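Local coordinates for GlcNAc Inducible Gene 2, GIG2 (Candida albicans, PDB 6AKZ), which probably acts as an iron-dependent oxygenase of the DUF1479 family, in the cupin clan, holding an iron(III) ion, at residues P190-S195 against Q321-K326; S196-W201 against T315-G320; L272-S277 against C351-E356; M282-L287 against F327-H332. All blocks are in the same frame, centred on the assembly; numbering follows the deposited sequence.

Interaction 1: P190-S195 against Q321-K326. With FE (Fe (III) ion), chain B.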
loop_
_atom_site.group_PDB
_atom_site.type_symbol
_atom_site.label_atom_id
_atom_site.label_comp_id
_atom_site.label_asym_id
_atom_site.label_seq_id
_atom_site.Cartn_x
_atom_site.Cartn_y
_atom_site.Cartn_z
ATOM N N PRO A 190 -10.951 6.645 -9.617
ATOM C CA PRO A 190 -9.873 7.094 -10.508
ATOM C C PRO A 190 -8.438 6.955 -9.948
ATOM O O PRO A 190 -8.278 6.452 -8.840
ATOM C CB PRO A 190 -10.228 8.571 -10.720
ATOM C CG PRO A 190 -10.771 8.958 -9.423
ATOM C CD PRO A 190 -11.601 7.781 -8.958
ATOM N N LEU A 191 -7.432 7.346 -10.736
ATOM C CA LEU A 191 -6.025 7.290 -10.321
ATOM C C LEU A 191 -5.794 7.951 -8.958
ATOM O O LEU A 191 -6.205 9.100 -8.734
ATOM C CB LEU A 191 -5.073 7.902 -11.354
ATOM C CG LEU A 191 -3.604 7.636 -11.127
ATOM C CD1 LEU A 191 -3.316 6.225 -11.685
ATOM C CD2 LEU A 191 -2.770 8.659 -11.871
ATOM N N HIS A 192 -5.111 7.224 -8.065
ATOM C CA HIS A 192 -4.922 7.731 -6.748
ATOM C C HIS A 192 -3.713 7.075 -6.057
ATOM O O HIS A 192 -3.219 6.020 -6.484
ATOM C CB HIS A 192 -6.241 7.368 -5.913
ATOM C CG HIS A 192 -6.505 5.910 -5.772
ATOM N ND1 HIS A 192 -7.116 5.139 -6.725
ATOM C CD2 HIS A 192 -6.241 5.078 -4.746
ATOM C CE1 HIS A 192 -7.162 3.885 -6.329
ATOM N NE2 HIS A 192 -6.667 3.836 -5.109
ATOM N N LEU A 193 -3.437 7.594 -4.878
ATOM C CA LEU A 193 -2.600 6.974 -3.898
ATOM C C LEU A 193 -3.518 6.627 -2.670
ATOM O O LEU A 193 -4.434 7.274 -2.415
ATOM C CB LEU A 193 -1.512 7.864 -3.379
ATOM C CG LEU A 193 -0.479 8.424 -4.325
ATOM C CD1 LEU A 193 0.559 9.147 -3.524
ATOM C CD2 LEU A 193 0.138 7.336 -5.142
ATOM N N ASP A 194 -3.230 5.520 -1.991
ATOM C CA ASP A 194 -3.916 5.167 -0.775
ATOM C C ASP A 194 -2.914 5.629 0.336
ATOM O O ASP A 194 -2.084 6.454 0.085
ATOM C CB ASP A 194 -4.251 3.678 -0.715
ATOM C CG ASP A 194 -5.304 3.306 -1.711
ATOM O OD1 ASP A 194 -6.399 3.835 -1.508
ATOM O OD2 ASP A 194 -4.998 2.583 -2.636
ATOM N N SER A 195 -3.010 5.086 1.541
ATOM C CA SER A 195 -2.113 5.454 2.606
ATOM C C SER A 195 -2.125 6.967 2.936
ATOM O O SER A 195 -1.138 7.545 3.241
ATOM C CB SER A 195 -0.695 4.925 2.396
ATOM O OG SER A 195 -0.675 3.534 2.282
ATOM N N GLN A 321 -7.454 8.558 0.613
ATOM C CA GLN A 321 -6.985 8.546 -0.760
ATOM C C GLN A 321 -6.613 9.905 -1.231
ATOM O O GLN A 321 -7.313 10.881 -0.979
ATOM C CB GLN A 321 -8.047 7.987 -1.718
ATOM C CG GLN A 321 -8.338 6.501 -1.700
ATOM C CD GLN A 321 -9.086 6.064 -0.491
ATOM O OE1 GLN A 321 -10.150 6.625 -0.146
ATOM N NE2 GLN A 321 -8.554 5.049 0.180
ATOM N N LEU A 322 -5.529 9.979 -1.983
ATOM C CA LEU A 322 -5.150 11.181 -2.665
ATOM C C LEU A 322 -5.497 10.980 -4.113
ATOM O O LEU A 322 -4.930 10.079 -4.775
ATOM C CB LEU A 322 -3.625 11.476 -2.551
ATOM C CG LEU A 322 -3.034 12.530 -3.485
ATOM C CD1 LEU A 322 -3.507 13.901 -3.030
ATOM C CD2 LEU A 322 -1.543 12.551 -3.511
ATOM N N PHE A 323 -6.384 11.831 -4.635
ATOM C CA PHE A 323 -6.827 11.698 -6.013
ATOM C C PHE A 323 -5.952 12.430 -7.012
ATOM O O PHE A 323 -5.549 13.564 -6.822
ATOM C CB PHE A 323 -8.305 12.070 -6.088
ATOM C CG PHE A 323 -9.154 10.991 -5.559
ATOM C CD1 PHE A 323 -9.203 9.786 -6.230
ATOM C CD2 PHE A 323 -9.821 11.116 -4.357
ATOM C CE1 PHE A 323 -9.965 8.741 -5.769
ATOM C CE2 PHE A 323 -10.585 10.081 -3.879
ATOM C CZ PHE A 323 -10.649 8.887 -4.582
ATOM N N LEU A 324 -5.649 11.735 -8.098
ATOM C CA LEU A 324 -4.641 12.199 -9.080
ATOM C C LEU A 324 -5.268 12.422 -10.420
ATOM O O LEU A 324 -4.559 12.673 -11.408
ATOM C CB LEU A 324 -3.516 11.154 -9.205
ATOM C CG LEU A 324 -2.840 10.851 -7.855
ATOM C CD1 LEU A 324 -1.937 9.619 -8.005
ATOM C CD2 LEU A 324 -2.071 12.027 -7.317
ATOM N N ASP A 325 -6.569 12.388 -10.469
ATOM C CA ASP A 325 -7.261 12.391 -11.791
ATOM C C ASP A 325 -7.540 13.760 -12.376
ATOM O O ASP A 325 -7.912 13.845 -13.555
ATOM C CB ASP A 325 -8.567 11.657 -11.738
ATOM C CG ASP A 325 -9.528 12.251 -10.744
ATOM O OD1 ASP A 325 -9.092 12.688 -9.628
ATOM O OD2 ASP A 325 -10.709 12.277 -11.104
ATOM N N LYS A 326 -7.379 14.801 -11.591
ATOM C CA LYS A 326 -7.732 16.167 -11.994
ATOM C C LYS A 326 -6.531 17.131 -12.145
ATOM O O LYS A 326 -6.388 17.811 -13.169
ATOM C CB LYS A 326 -8.746 16.691 -10.978
ATOM C CG LYS A 326 -9.764 17.662 -11.512
ATOM C CD LYS A 326 -11.043 17.668 -10.671
ATOM C CE LYS A 326 -11.784 18.989 -10.861
ATOM N NZ LYS A 326 -13.257 18.894 -10.625
HETATM FE FE FE B . -6.156 1.951 -4.219
HETATM O O HOH W 1 -7.955 2.038 -2.938
HETATM O O HOH W 2 -6.006 0.052 -3.420
HETATM O O HOH W 3 -7.421 0.827 -5.605
#
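Asp194 OD1 accepts two bonds, one from Gln321 NE2 at 3.0 Å across the contact and one from water 1, itself an iron ligand. The amide nitrogen, which also bonds to Thr248 O, meets OD1 nearly along its C-O axis, and the carboxylate and amide planes are 70° apart. OD2, the other carboxylate oxygen, binds iron at 2.1 Å and also receives a bond from Gln257, so both oxygens are engaged. His192 supplies NE2 to the iron at 2.1 Å; its ND1 donates to Pro190 O at 2.7 Å with the acceptor in the ring plane, which fixes the ring's rotation. Gln321 CG lies 4.0 Å from His192 CD2. Behind the ligands the chains pair as antiparallel strands: Leu193 and Leu322 exchange backbone bonds, His192 faces Phe323 in a non-hydrogen-bonded pair, and Leu324 N donates to Leu191 O. On the His192 face, Pro190 CG packs on Phe323 CD1 at 3.7 Å. His192 and Asp194 supply the HxD pair of a facial triad whose third protein ligand is His355. ND1 of His192 is occupied as a donor while NE2 binds iron, and the bonds from Gln321, water 1 and Gln257 orient the carboxylate for the metal.

Interaction 2: S196-W201 against T315-G320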
loop_
_atom_site.group_PDB
_atom_site.type_symbol
_atom_site.label_atom_id
_atom_site.label_comp_id
_atom_site.label_asym_id
_atom_site.label_seq_id
_atom_site.Cartn_x
_atom_site.Cartn_y
_atom_site.Cartn_z
ATOM N N SER A 196 -3.320 7.495 2.850
ATOM C CA SER A 196 -3.725 8.859 3.206
ATOM C C SER A 196 -3.918 9.879 2.120
ATOM O O SER A 196 -3.267 9.839 1.119
ATOM C CB SER A 196 -2.803 9.485 4.273
ATOM O OG SER A 196 -1.647 10.009 3.706
ATOM N N SER A 197 -4.829 10.815 2.397
ATOM C CA SER A 197 -5.011 11.949 1.446
ATOM C C SER A 197 -3.997 13.060 1.654
ATOM O O SER A 197 -3.180 13.343 0.781
ATOM C CB SER A 197 -6.479 12.435 1.563
ATOM O OG SER A 197 -6.897 13.175 0.436
ATOM N N ILE A 198 -3.988 13.684 2.838
ATOM C CA ILE A 198 -3.170 14.878 3.108
ATOM C C ILE A 198 -1.927 14.603 4.027
ATOM O O ILE A 198 -1.029 15.405 4.039
ATOM C CB ILE A 198 -4.036 16.024 3.757
ATOM C CG1 ILE A 198 -3.362 17.396 3.740
ATOM C CG2 ILE A 198 -4.339 15.713 5.232
ATOM C CD1 ILE A 198 -3.187 18.074 2.422
ATOM N N GLU A 199 -1.950 13.508 4.778
ATOM C CA GLU A 199 -0.887 13.155 5.727
ATOM C C GLU A 199 0.577 13.241 5.274
ATOM O O GLU A 199 1.446 13.613 6.063
ATOM C CB GLU A 199 -1.155 11.764 6.312
ATOM C CG GLU A 199 -2.144 11.754 7.467
ATOM C CD GLU A 199 -3.564 12.036 7.017
ATOM O OE1 GLU A 199 -3.785 12.188 5.798
ATOM O OE2 GLU A 199 -4.460 12.106 7.885
ATOM N N ARG A 200 0.853 12.886 4.026
ATOM C CA ARG A 200 2.225 12.886 3.516
ATOM C C ARG A 200 2.867 14.257 3.679
ATOM O O ARG A 200 3.998 14.336 3.842
ATOM C CB ARG A 200 2.290 12.461 2.072
ATOM C CG ARG A 200 1.897 11.011 1.840
ATOM C CD ARG A 200 2.109 10.561 0.398
ATOM N NE ARG A 200 1.878 9.168 0.112
ATOM C CZ ARG A 200 0.703 8.561 0.078
ATOM N NH1 ARG A 200 -0.403 9.195 0.319
ATOM N NH2 ARG A 200 0.639 7.282 -0.220
ATOM N N TRP A 201 2.060 15.289 3.552
ATOM C CA TRP A 201 2.434 16.651 3.795
ATOM C C TRP A 201 2.217 17.123 5.219
ATOM O O TRP A 201 3.155 17.717 5.797
ATOM C CB TRP A 201 1.669 17.549 2.865
ATOM C CG TRP A 201 1.923 17.383 1.400
ATOM C CD1 TRP A 201 2.942 17.917 0.681
ATOM C CD2 TRP A 201 1.127 16.662 0.497
ATOM N NE1 TRP A 201 2.802 17.582 -0.644
ATOM C CE2 TRP A 201 1.672 16.835 -0.773
ATOM C CE3 TRP A 201 -0.057 15.950 0.628
ATOM C CZ2 TRP A 201 1.101 16.258 -1.904
ATOM C CZ3 TRP A 201 -0.644 15.435 -0.487
ATOM C CH2 TRP A 201 -0.065 15.574 -1.714
ATOM N N THR A 315 -6.713 16.435 -2.545
ATOM C CA THR A 315 -6.796 16.017 -1.137
ATOM C C THR A 315 -8.127 16.342 -0.547
ATOM O O THR A 315 -8.719 17.374 -0.897
ATOM C CB THR A 315 -5.716 16.666 -0.229
ATOM O OG1 THR A 315 -5.925 18.074 -0.154
ATOM C CG2 THR A 315 -4.241 16.358 -0.658
ATOM N N VAL A 316 -8.573 15.478 0.359
ATOM C CA VAL A 316 -9.723 15.735 1.239
ATOM C C VAL A 316 -9.249 15.347 2.619
ATOM O O VAL A 316 -9.235 14.144 2.936
ATOM C CB VAL A 316 -10.945 14.919 0.812
ATOM C CG1 VAL A 316 -12.130 15.149 1.739
ATOM C CG2 VAL A 316 -11.323 15.310 -0.621
ATOM N N PRO A 317 -8.779 16.342 3.432
ATOM C CA PRO A 317 -8.272 15.968 4.719
ATOM C C PRO A 317 -9.252 15.127 5.506
ATOM O O PRO A 317 -10.430 15.434 5.485
ATOM C CB PRO A 317 -8.019 17.313 5.396
ATOM C CG PRO A 317 -7.669 18.197 4.272
ATOM C CD PRO A 317 -8.599 17.771 3.189
ATOM N N GLY A 318 -8.762 14.022 6.118
ATOM C CA GLY A 318 -9.567 13.097 6.862
ATOM C C GLY A 318 -9.967 11.856 6.102
ATOM O O GLY A 318 -10.667 11.010 6.618
ATOM N N THR A 319 -9.574 11.765 4.827
ATOM C CA THR A 319 -9.895 10.599 4.003
ATOM C C THR A 319 -8.601 9.861 3.626
ATOM O O THR A 319 -7.517 10.318 3.943
ATOM C CB THR A 319 -10.677 10.976 2.734
ATOM O OG1 THR A 319 -9.803 11.695 1.859
ATOM C CG2 THR A 319 -11.893 11.878 3.141
ATOM N N GLY A 320 -8.734 8.670 3.047
ATOM C CA GLY A 320 -7.558 7.789 2.901
ATOM C C GLY A 320 -6.874 7.837 1.566
ATOM O O GLY A 320 -5.866 7.157 1.408
HETATM O O HOH W 4 -6.266 12.736 4.884
#
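Ser196 and Gly320 lie with CA atoms 4.0 Å apart, and two backbone bonds join the segments here, Ser196 N to Gly320 O at 2.9 Å and Ser197 N to Thr319 O at 3.1 Å. The partner loop carries a type II beta turn from Val316 to Thr319, closed by Thr319 N donating to Val316 O; Gly318 has a positive phi of 99°, as expected at the third position of such a turn. Val316 O also accepts from Thr319 OG1, on a lone pair in the carbonyl plane, so two donors of one residue hold this carbonyl. The side chain of Ser197 adds a further polar link: its OG, anti to the backbone N (chi1 -160°), accepts from Val316 N at 2.8 Å with a nearly straight N-H...O angle of 167°, and it is also hydrogen-bonded to Gln321 O. Thr319 OG1 lies against Ser197 CB. Next along, Ile198 spreads its two branches over the loop, CG2 reaching Pro317 CB at 4.0 Å and CD1 reaching Thr315 CG2 at 3.7 Å. Trp201, in the helix 199-202, brings CZ3 to that same threonine methyl, while its indole NE1 bonds to Met286 O. Thr315 OG1 is satisfied by Phe312 O. Phe19 packs on both Ile198 and Pro317, so helix 18-26 covers this part of the contact. Water 4 bridges the backbones of the two segments, accepting from Ile198 N and from Gly318 N at 3.1 Å.

Interaction 3: L272-S277 against C351-E356. With FE (Fe (III) ion), chain B.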
loop_
_atom_site.group_PDB
_atom_site.type_symbol
_atom_site.label_atom_id
_atom_site.label_comp_id
_atom_site.label_asym_id
_atom_site.label_seq_id
_atom_site.Cartn_x
_atom_site.Cartn_y
_atom_site.Cartn_z
ATOM N N LEU A 272 -5.901 -4.140 -12.948
ATOM C CA LEU A 272 -5.239 -3.040 -12.295
ATOM C C LEU A 272 -4.415 -2.271 -13.340
ATOM O O LEU A 272 -3.887 -2.866 -14.279
ATOM C CB LEU A 272 -4.315 -3.618 -11.216
ATOM C CG LEU A 272 -3.491 -2.626 -10.336
ATOM C CD1 LEU A 272 -4.372 -1.796 -9.464
ATOM C CD2 LEU A 272 -2.473 -3.439 -9.557
ATOM N N ARG A 273 -4.345 -0.978 -13.143
ATOM C CA ARG A 273 -3.507 -0.075 -13.903
ATOM C C ARG A 273 -2.576 0.635 -12.882
ATOM O O ARG A 273 -2.979 0.963 -11.814
ATOM C CB ARG A 273 -4.316 0.920 -14.704
ATOM C CG ARG A 273 -5.211 0.198 -15.677
ATOM C CD ARG A 273 -6.225 1.051 -16.340
ATOM N NE ARG A 273 -5.798 2.346 -16.802
ATOM C CZ ARG A 273 -5.198 2.580 -17.942
ATOM N NH1 ARG A 273 -4.833 1.596 -18.759
ATOM N NH2 ARG A 273 -4.926 3.804 -18.257
ATOM N N VAL A 274 -1.342 0.837 -13.298
ATOM C CA VAL A 274 -0.367 1.446 -12.457
ATOM C C VAL A 274 0.474 2.466 -13.237
ATOM O O VAL A 274 0.492 2.424 -14.471
ATOM C CB VAL A 274 0.639 0.363 -11.939
ATOM C CG1 VAL A 274 -0.050 -0.601 -11.008
ATOM C CG2 VAL A 274 1.269 -0.451 -13.079
ATOM N N LEU A 275 1.168 3.313 -12.526
ATOM C CA LEU A 275 2.175 4.199 -13.103
ATOM C C LEU A 275 3.486 3.660 -12.572
ATOM O O LEU A 275 3.906 4.034 -11.473
ATOM C CB LEU A 275 1.949 5.631 -12.631
ATOM C CG LEU A 275 2.385 6.694 -13.595
ATOM C CD1 LEU A 275 2.065 8.066 -12.977
ATOM C CD2 LEU A 275 3.832 6.535 -13.849
ATOM N N PRO A 276 4.211 2.868 -13.378
ATOM C CA PRO A 276 5.315 2.114 -12.861
ATOM C C PRO A 276 6.619 2.918 -12.778
ATOM O O PRO A 276 7.667 2.600 -13.407
ATOM C CB PRO A 276 5.353 0.899 -13.816
ATOM C CG PRO A 276 5.031 1.541 -15.140
ATOM C CD PRO A 276 3.841 2.410 -14.749
ATOM N N SER A 277 6.564 4.061 -12.096
ATOM C CA SER A 277 7.754 4.848 -11.931
ATOM C C SER A 277 7.649 5.504 -10.528
ATOM O O SER A 277 7.043 6.551 -10.356
ATOM C CB SER A 277 7.832 5.928 -13.030
ATOM O OG SER A 277 9.001 6.775 -12.876
ATOM N N CYS A 351 3.270 1.222 -1.627
ATOM C CA CYS A 351 2.246 2.067 -1.058
ATOM C C CYS A 351 2.167 3.463 -1.663
ATOM O O CYS A 351 1.134 4.114 -1.579
ATOM C CB CYS A 351 2.367 2.139 0.494
ATOM S SG CYS A 351 3.970 2.785 1.032
ATOM N N ASP A 352 3.228 3.915 -2.282
ATOM C CA ASP A 352 3.263 5.229 -2.948
ATOM C C ASP A 352 3.071 5.158 -4.453
ATOM O O ASP A 352 3.383 6.155 -5.154
ATOM C CB ASP A 352 4.553 5.971 -2.619
ATOM C CG ASP A 352 4.548 6.673 -1.247
ATOM O OD1 ASP A 352 3.474 6.711 -0.559
ATOM O OD2 ASP A 352 5.689 7.058 -0.813
ATOM N N LEU A 353 2.635 4.005 -5.006
ATOM C CA LEU A 353 2.496 3.929 -6.447
ATOM C C LEU A 353 1.073 4.344 -6.909
ATOM O O LEU A 353 0.024 3.860 -6.383
ATOM C CB LEU A 353 2.780 2.514 -6.932
ATOM C CG LEU A 353 3.249 2.484 -8.355
ATOM C CD1 LEU A 353 4.667 3.032 -8.443
ATOM C CD2 LEU A 353 3.224 1.106 -8.999
ATOM N N PRO A 354 1.001 5.318 -7.804
ATOM C CA PRO A 354 -0.327 5.638 -8.355
ATOM C C PRO A 354 -0.910 4.423 -9.069
ATOM O O PRO A 354 -0.216 3.783 -9.860
ATOM C CB PRO A 354 0.002 6.760 -9.336
ATOM C CG PRO A 354 1.351 7.285 -8.969
ATOM C CD PRO A 354 2.058 6.172 -8.365
ATOM N N HIS A 355 -2.220 4.186 -8.856
ATOM C CA HIS A 355 -2.852 3.064 -9.454
ATOM C C HIS A 355 -4.340 3.350 -9.558
ATOM O O HIS A 355 -4.869 4.306 -8.942
ATOM C CB HIS A 355 -2.576 1.809 -8.647
ATOM C CG HIS A 355 -3.101 1.907 -7.260
ATOM N ND1 HIS A 355 -2.470 2.641 -6.296
ATOM C CD2 HIS A 355 -4.245 1.460 -6.698
ATOM C CE1 HIS A 355 -3.182 2.611 -5.177
ATOM N NE2 HIS A 355 -4.260 1.901 -5.405
ATOM N N GLU A 356 -4.986 2.571 -10.387
ATOM C CA GLU A 356 -6.497 2.572 -10.478
ATOM C C GLU A 356 -6.909 1.233 -11.060
ATOM O O GLU A 356 -6.081 0.482 -11.558
ATOM C CB GLU A 356 -6.965 3.679 -11.438
ATOM C CG GLU A 356 -6.306 3.633 -12.788
ATOM C CD GLU A 356 -6.756 4.701 -13.815
ATOM O OE1 GLU A 356 -7.473 5.649 -13.446
ATOM O OE2 GLU A 356 -6.370 4.552 -15.019
HETATM FE FE FE B . -6.156 1.951 -4.219
HETATM O O HOH W 1 -7.955 2.038 -2.938
HETATM O O HOH W 2 -6.006 0.052 -3.420
HETATM O O HOH W 3 -7.421 0.827 -5.605
#
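Leu353 rests its CD1 methyl against Leu275 O and brings CD2 to 4.0 Å from Val274 CB. Its own carbonyl accepts from His355 ND1 at 2.8 Å, a straight bond (171°) with the oxygen in the imidazole plane. Pro354 follows, its O taking the N-H of Leu275 at 3.0 Å while its CB lies 4.0 Å from Leu275 CB. His355 pairs with Val274 as an antiparallel non-hydrogen-bonded pair, CA atoms 4.2 Å apart. Its CG sits between the backbone N and the carbonyl carbon (chi1 61°), and the ring presents NE2 to the iron at 2.2 Å. Leu272 CD1 approaches this ring obliquely. Glu356 and Arg273 form the neighbouring hydrogen-bonded pair, trading two backbone bonds, and on that face their side chains run side by side in the same direction. Arg273 NE donates to Glu356 OE2 at 2.9 Å, an almost linear salt bridge (177°) in the guanidinium plane that meets the carboxylate on its anti side. Strand 272-274 is the middle strand of a three-stranded antiparallel sheet, between 336-337 and 355-357. With His192 and Asp194, His355 completes the facial HxD...H triad characteristic of cupin-type non-haem iron oxygenases, the other positions being filled by three waters.

Interaction 4: M282-L287 against F327-H332; sequences MAYIML and FYPHLH
Tyr284 CG stands anti to its backbone N (chi1 -178°), and the ring beyond it reaches residues 328-331; His330 CG is anti to its carbonyl carbon (chi1 -62°), and the imidazole crosses the phenol side chain at about a right angle. Tyr284 OH and His330 ND1 are hydrogen-bonded at 2.7 Å. The two rings are oblique, with centroids 5.2 Å apart and planes at 59°, yet each polar atom lies near the plane of the other ring, at its edge. Tyr284 OH also touches Pro329 CD at 3.4 Å. Farther back on the same phenol, Leu331 CD2 packs against Tyr284 CD2 at 3.6 Å, and Tyr328 CD2 comes to Tyr284 CE2 at 3.8 Å. In Ile285, one residue on, CG1 touches both Leu331 CD1 and Tyr328 CD2, each at 4.1 Å, and its CA lies at the edge of the Tyr328 ring. Leu331 therefore divides its two methyls between neighbouring helix residues. Tyr328 OH bonds to Pro313 O outside this contact, and Leu43 and Ile46 of helix 32-56 touch Tyr284, as does the ring of Trp39. This is helix-to-loop packing away from the metal: an aromatic and aliphatic cluster with one phenol-imidazole bond, joining helix 278-287 to the connection between strands 322-323 and 336-337.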
loop_
_atom_site.group_PDB
_atom_site.type_symbol
_atom_site.label_atom_id
_atom_site.label_comp_id
_atom_site.label_asym_id
_atom_site.label_seq_id
_atom_site.Cartn_x
_atom_site.Cartn_y
_atom_site.Cartn_z
ATOM N N MET A 282 6.431 10.241 -7.021
ATOM C CA MET A 282 6.367 10.915 -5.758
ATOM C C MET A 282 7.072 12.289 -5.735
ATOM O O MET A 282 6.681 13.160 -5.007
ATOM C CB MET A 282 6.835 10.015 -4.608
ATOM C CG MET A 282 5.926 8.820 -4.331
ATOM S SD MET A 282 4.195 9.256 -4.120
ATOM C CE MET A 282 4.205 10.386 -2.738
ATOM N N ALA A 283 8.080 12.469 -6.546
ATOM C CA ALA A 283 8.726 13.788 -6.661
ATOM C C ALA A 283 7.646 14.710 -7.192
ATOM O O ALA A 283 7.477 15.796 -6.711
ATOM C CB ALA A 283 9.930 13.706 -7.573
ATOM N N TYR A 284 6.887 14.290 -8.175
ATOM C CA TYR A 284 5.898 15.150 -8.811
ATOM C C TYR A 284 4.727 15.433 -7.887
ATOM O O TYR A 284 4.330 16.597 -7.673
ATOM C CB TYR A 284 5.378 14.458 -10.070
ATOM C CG TYR A 284 4.380 15.280 -10.853
ATOM C CD1 TYR A 284 4.776 16.248 -11.799
ATOM C CD2 TYR A 284 3.011 15.077 -10.653
ATOM C CE1 TYR A 284 3.808 16.976 -12.514
ATOM C CE2 TYR A 284 2.067 15.801 -11.368
ATOM C CZ TYR A 284 2.464 16.718 -12.302
ATOM O OH TYR A 284 1.464 17.401 -12.990
ATOM N N ILE A 285 4.245 14.393 -7.237
ATOM C CA ILE A 285 3.089 14.481 -6.345
ATOM C C ILE A 285 3.439 15.392 -5.192
ATOM O O ILE A 285 2.640 16.292 -4.905
ATOM C CB ILE A 285 2.606 13.113 -5.861
ATOM C CG1 ILE A 285 1.922 12.417 -7.061
ATOM C CG2 ILE A 285 1.593 13.162 -4.735
ATOM C CD1 ILE A 285 1.791 10.918 -6.999
ATOM N N MET A 286 4.554 15.117 -4.520
ATOM C CA MET A 286 4.901 15.896 -3.318
ATOM C C MET A 286 5.115 17.356 -3.597
ATOM O O MET A 286 4.838 18.164 -2.745
ATOM C CB MET A 286 6.089 15.328 -2.559
ATOM C CG MET A 286 5.807 13.922 -2.004
ATOM S SD MET A 286 4.230 13.638 -1.119
ATOM C CE MET A 286 4.356 14.816 0.225
ATOM N N LEU A 287 5.714 17.664 -4.730
ATOM C CA LEU A 287 5.909 19.051 -5.121
ATOM C C LEU A 287 4.751 19.723 -5.817
ATOM O O LEU A 287 4.742 20.964 -5.930
ATOM C CB LEU A 287 7.158 19.186 -6.000
ATOM C CG LEU A 287 8.495 18.820 -5.363
ATOM C CD1 LEU A 287 9.644 18.921 -6.322
ATOM C CD2 LEU A 287 8.806 19.674 -4.176
ATOM N N PHE A 327 -5.696 17.227 -11.130
ATOM C CA PHE A 327 -4.641 18.269 -11.109
ATOM C C PHE A 327 -3.225 17.724 -11.222
ATOM O O PHE A 327 -2.270 18.392 -10.916
ATOM C CB PHE A 327 -4.795 19.111 -9.876
ATOM C CG PHE A 327 -6.201 19.665 -9.702
ATOM C CD1 PHE A 327 -6.646 20.716 -10.501
ATOM C CD2 PHE A 327 -7.064 19.150 -8.746
ATOM C CE1 PHE A 327 -7.954 21.207 -10.352
ATOM C CE2 PHE A 327 -8.359 19.645 -8.584
ATOM C CZ PHE A 327 -8.792 20.680 -9.403
ATOM N N TYR A 328 -3.085 16.504 -11.720
ATOM C CA TYR A 328 -1.761 15.859 -11.842
ATOM C C TYR A 328 -1.553 15.390 -13.309
ATOM O O TYR A 328 -1.259 14.199 -13.612
ATOM C CB TYR A 328 -1.657 14.704 -10.841
ATOM C CG TYR A 328 -1.711 15.162 -9.409
ATOM C CD1 TYR A 328 -2.929 15.460 -8.758
ATOM C CD2 TYR A 328 -0.557 15.314 -8.698
ATOM C CE1 TYR A 328 -2.951 15.876 -7.416
ATOM C CE2 TYR A 328 -0.544 15.816 -7.413
ATOM C CZ TYR A 328 -1.735 16.037 -6.728
ATOM O OH TYR A 328 -1.638 16.501 -5.412
ATOM N N PRO A 329 -1.698 16.330 -14.261
ATOM C CA PRO A 329 -1.772 15.854 -15.678
ATOM C C PRO A 329 -0.518 15.220 -16.281
ATOM O O PRO A 329 -0.655 14.401 -17.192
ATOM C CB PRO A 329 -2.111 17.127 -16.468
ATOM C CG PRO A 329 -1.474 18.212 -15.629
ATOM C CD PRO A 329 -1.711 17.795 -14.196
ATOM N N HIS A 330 0.665 15.530 -15.772
ATOM C CA HIS A 330 1.877 14.967 -16.266
ATOM C C HIS A 330 1.983 13.487 -15.918
ATOM O O HIS A 330 2.790 12.813 -16.494
ATOM C CB HIS A 330 3.113 15.659 -15.687
ATOM C CG HIS A 330 3.218 17.115 -16.036
ATOM N ND1 HIS A 330 2.526 18.094 -15.356
ATOM C CD2 HIS A 330 3.972 17.761 -16.957
ATOM C CE1 HIS A 330 2.823 19.277 -15.854
ATOM N NE2 HIS A 330 3.690 19.109 -16.830
ATOM N N LEU A 331 1.206 13.019 -14.955
ATOM C CA LEU A 331 1.212 11.598 -14.625
ATOM C C LEU A 331 0.507 10.730 -15.657
ATOM O O LEU A 331 0.818 9.553 -15.774
ATOM C CB LEU A 331 0.606 11.354 -13.222
ATOM C CG LEU A 331 1.288 12.034 -12.043
ATOM C CD1 LEU A 331 0.496 11.657 -10.798
ATOM C CD2 LEU A 331 2.788 11.726 -11.893
ATOM N N HIS A 332 -0.462 11.280 -16.383
ATOM C CA HIS A 332 -1.357 10.455 -17.113
ATOM C C HIS A 332 -0.705 9.654 -18.236
ATOM O O HIS A 332 -1.076 8.530 -18.456
ATOM C CB HIS A 332 -2.558 11.245 -17.536
ATOM C CG HIS A 332 -3.366 11.711 -16.345
ATOM N ND1 HIS A 332 -4.713 12.008 -16.406
ATOM C CD2 HIS A 332 -3.004 11.908 -15.047
ATOM C CE1 HIS A 332 -5.137 12.385 -15.212
ATOM N NE2 HIS A 332 -4.121 12.323 -14.367
#

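How the interactions relate
Interactions 1 and 3 share the iron and its three waters: their centres lie about 10 Å apart, and a probable bond from His192 N to His355 O joins the two-stranded and three-stranded sheets at the metal. Interaction 2, its centre also about 10 Å from that of interaction 1, adjoins it on both chain segments: 196-201 follows the first and 315-320 precedes the second. The Arg200-Asp352 salt bridge ties it to interaction 3. Interaction 4 has its centre about 11 Å from that of interaction 1 and about 12 Å from that of interaction 3; its helix 278-287 follows strand 272-274. Interactions 1 and 3 thus bring distant pieces of chain to the iron, while 2 and 4 pack beside them.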